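Local coordinates for aminopeptidase-like protein (Chaetomium thermophilum, PDB 5JM6) that probably acts as a zinc-dependent aminopeptidase of the M18 family, assembled as a dodecamer and linked to the Cvt pathway of selective autophagy, at residues Arg179-Asp184 / Gly188-Lys193. Numbering follows the deposited sequence.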
ATOM      1  N   ARG A 179      42.007 -15.948 -25.145  1.00 27.40           N
ATOM      2  CA  ARG A 179      43.348 -16.499 -25.126  1.00 35.46           C
ATOM      3  C   ARG A 179      43.404 -17.833 -24.394  1.00 38.87           C
ATOM      4  O   ARG A 179      42.614 -18.098 -23.488  1.00 34.89           O
ATOM      5  CB  ARG A 179      44.311 -15.515 -24.479  1.00 37.24           C
ATOM      6  CG  ARG A 179      44.000 -15.235 -23.029  1.00 36.79           C
ATOM      7  CD  ARG A 179      45.116 -14.436 -22.418  1.00 41.19           C
ATOM      8  NE  ARG A 179      44.875 -14.124 -21.017  1.00 41.88           N
ATOM      9  CZ  ARG A 179      45.611 -13.265 -20.323  1.00 42.41           C
ATOM     10  NH1 ARG A 179      46.621 -12.641 -20.911  1.00 38.01           N
ATOM     11  NH2 ARG A 179      45.337 -13.028 -19.048  1.00 39.03           N
ATOM     12  N   VAL A 180      44.350 -18.669 -24.806  1.00 33.08           N
ATOM     13  CA  VAL A 180      44.565 -19.966 -24.184  1.00 35.27           C
ATOM     14  C   VAL A 180      45.983 -20.036 -23.639  1.00 37.99           C
ATOM     15  O   VAL A 180      46.930 -19.611 -24.302  1.00 37.91           O
ATOM     16  CB  VAL A 180      44.340 -21.119 -25.181  1.00 33.62           C
ATOM     17  CG1 VAL A 180      44.370 -22.457 -24.462  1.00 29.04           C
ATOM     18  CG2 VAL A 180      43.025 -20.936 -25.921  1.00 34.85           C
ATOM     19  N   ILE A 181      46.132 -20.568 -22.432  1.00 34.86           N
ATOM     20  CA  ILE A 181      47.460 -20.753 -21.876  1.00 36.09           C
ATOM     21  C   ILE A 181      47.914 -22.164 -22.225  1.00 38.47           C
ATOM     22  O   ILE A 181      47.441 -23.145 -21.652  1.00 36.69           O
ATOM     23  CB  ILE A 181      47.471 -20.532 -20.355  1.00 36.16           C
ATOM     24  CG1 ILE A 181      46.734 -19.236 -20.007  1.00 38.75           C
ATOM     25  CG2 ILE A 181      48.889 -20.491 -19.831  1.00 33.80           C
ATOM     26  CD1 ILE A 181      47.363 -17.996 -20.608  1.00 38.25           C
ATOM     27  N   VAL A 182      48.858 -22.245 -23.155  1.00 40.10           N
ATOM     28  CA  VAL A 182      49.258 -23.514 -23.744  1.00 43.48           C
ATOM     29  C   VAL A 182      50.638 -23.918 -23.251  1.00 45.80           C
ATOM     30  O   VAL A 182      51.498 -23.069 -23.009  1.00 45.67           O
ATOM     31  CB  VAL A 182      49.236 -23.438 -25.300  1.00 46.63           C
ATOM     32  CG1 VAL A 182      50.219 -24.418 -25.942  1.00 46.13           C
ATOM     33  CG2 VAL A 182      47.825 -23.668 -25.825  1.00 42.42           C
ATOM     34  N   LYS A 183      50.836 -25.220 -23.091  1.00 49.71           N
ATOM     35  CA  LYS A 183      52.141 -25.753 -22.763  1.00 52.08           C
ATOM     36  C   LYS A 183      52.785 -26.273 -24.039  1.00 46.89           C
ATOM     37  O   LYS A 183      52.370 -27.301 -24.571  1.00 45.17           O
ATOM     38  CB  LYS A 183      52.018 -26.870 -21.731  1.00 53.19           C
ATOM     39  CG  LYS A 183      53.336 -27.309 -21.156  1.00 56.94           C
ATOM     40  CD  LYS A 183      53.994 -26.117 -20.492  1.00 59.03           C
ATOM     41  CE  LYS A 183      54.664 -26.492 -19.185  1.00 63.26           C
ATOM     42  NZ  LYS A 183      55.502 -25.376 -18.663  1.00 64.73           N
ATOM     43  N   ASP A 184      53.798 -25.563 -24.524  1.00 59.51           N
ATOM     44  CA  ASP A 184      54.471 -25.929 -25.768  1.00 65.17           C
ATOM     45  C   ASP A 184      55.205 -27.245 -25.557  1.00 66.17           C
ATOM     46  O   ASP A 184      56.104 -27.324 -24.723  1.00 60.47           O
ATOM     47  CB  ASP A 184      55.436 -24.816 -26.199  1.00 59.58           C
ATOM     48  CG  ASP A 184      56.043 -25.045 -27.582  1.00 66.13           C
ATOM     49  OD1 ASP A 184      56.009 -26.180 -28.101  1.00 61.71           O
ATOM     50  OD2 ASP A 184      56.572 -24.068 -28.153  1.00 74.19           O
ATOM     51  N   GLY A 188      58.641 -26.669 -23.611  1.00 61.33           N
ATOM     52  CA  GLY A 188      58.313 -26.878 -22.213  1.00 60.99           C
ATOM     53  C   GLY A 188      58.056 -25.574 -21.475  1.00 57.87           C
ATOM     54  O   GLY A 188      57.918 -25.564 -20.252  1.00 57.29           O
ATOM     55  N   LYS A 189      57.998 -24.474 -22.221  1.00 59.37           N
ATOM     56  CA  LYS A 189      57.701 -23.158 -21.655  1.00 54.65           C
ATOM     57  C   LYS A 189      56.212 -22.850 -21.767  1.00 55.12           C
ATOM     58  O   LYS A 189      55.540 -23.296 -22.698  1.00 51.58           O
ATOM     59  CB  LYS A 189      58.509 -22.051 -22.345  1.00 51.72           C
ATOM     60  CG  LYS A 189      60.028 -22.106 -22.153  1.00 60.91           C
ATOM     61  CD  LYS A 189      60.466 -22.036 -20.690  1.00 58.92           C
ATOM     62  CE  LYS A 189      61.991 -22.130 -20.572  1.00 57.32           C
ATOM     63  NZ  LYS A 189      62.626 -20.958 -19.898  1.00 64.30           N
ATOM     64  N   THR A 190      55.696 -22.108 -20.796  1.00 53.37           N
ATOM     65  CA  THR A 190      54.309 -21.673 -20.822  1.00 50.51           C
ATOM     66  C   THR A 190      54.139 -20.488 -21.775  1.00 49.38           C
ATOM     67  O   THR A 190      54.957 -19.566 -21.790  1.00 46.65           O
ATOM     68  CB  THR A 190      53.833 -21.306 -19.409  1.00 49.15           C
ATOM     69  OG1 THR A 190      54.163 -22.374 -18.512  1.00 47.18           O
ATOM     70  CG2 THR A 190      52.337 -21.086 -19.390  1.00 47.42           C
ATOM     71  N   THR A 191      53.085 -20.538 -22.587  1.00 47.52           N
ATOM     72  CA  THR A 191      52.841 -19.536 -23.619  1.00 42.50           C
ATOM     73  C   THR A 191      51.370 -19.135 -23.666  1.00 45.58           C
ATOM     74  O   THR A 191      50.546 -19.670 -22.924  1.00 46.01           O
ATOM     75  CB  THR A 191      53.254 -20.049 -25.014  1.00 44.11           C
ATOM     76  OG1 THR A 191      52.516 -21.238 -25.322  1.00 50.81           O
ATOM     77  CG2 THR A 191      54.746 -20.353 -25.065  1.00 45.75           C
ATOM     78  N   VAL A 192      51.047 -18.195 -24.550  1.00 41.46           N
ATOM     79  CA  VAL A 192      49.678 -17.717 -24.720  1.00 35.86           C
ATOM     80  C   VAL A 192      49.320 -17.678 -26.202  1.00 37.96           C
ATOM     81  O   VAL A 192      50.091 -17.173 -27.017  1.00 46.37           O
ATOM     82  CB  VAL A 192      49.485 -16.309 -24.112  1.00 29.14           C
ATOM     83  CG1 VAL A 192      48.039 -15.865 -24.245  1.00 38.77           C
ATOM     84  CG2 VAL A 192      49.917 -16.288 -22.655  1.00 31.26           C
ATOM     85  N   LYS A 193      48.156 -18.218 -26.554  1.00 34.65           N
ATOM     86  CA  LYS A 193      47.707 -18.219 -27.943  1.00 36.70           C
ATOM     87  C   LYS A 193      46.286 -17.671 -28.054  1.00 42.92           C
ATOM     88  O   LYS A 193      45.485 -17.807 -27.130  1.00 43.28           O
ATOM     89  CB  LYS A 193      47.773 -19.631 -28.535  1.00 42.84           C
ATOM     90  CG  LYS A 193      48.994 -20.445 -28.111  1.00 48.61           C
ATOM     91  CD  LYS A 193      50.294 -19.898 -28.688  1.00 52.62           C
ATOM     92  CE  LYS A 193      50.495 -20.325 -30.131  1.00 58.12           C
ATOM     93  NZ  LYS A 193      50.245 -21.781 -30.312  1.00 57.76           N
TER
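K193 and V182 meet diagonally on one face of an antiparallel strand pair, where CG of K193 lies 4.1 Å from both CB and CG2 of V182. Of the lysine side chain only CG touches the valine; the outer chain, bent at chi2, chi3 and chi4, takes no part in that touch. At the backbone, K193 and V180 form a hydrogen-bonded pair, with V180 N to K193 O at 2.7 Å and the return bond, K193 N to V180 O, at 2.9 Å. At the next hydrogen-bonded pair, V182 O accepts twice from T191: the amide N approaches nearly end-on to the carbonyl, whereas OG1 comes in from above the carbonyl plane at 3.1 Å. The threonine hydroxyl is swung there by chi1 of 59°, which sets OG1 between its own N and carbonyl carbon. These strands, 174-183 and 190-196, make a beta hairpin of the six-stranded antiparallel sheet, in which 190-196 is the outermost strand within the chain; V180, V182 and K193 rest on L269. Near the turn, K183 bends at chi2 (59°) and chi3, carrying NZ back across to G188 O at 2.9 Å and, more weakly, to T190 OG1. D184 O takes the amide of G188, 2.8 Å from G188 N, and G188 has a positive phi (86°) suited to glycine. The other face brings I181 CG2 within 3.5 Å of T190 CG2, while I181 CD1 lies alongside V192 CG2; W517 of the second subunit packs on I181 and T190.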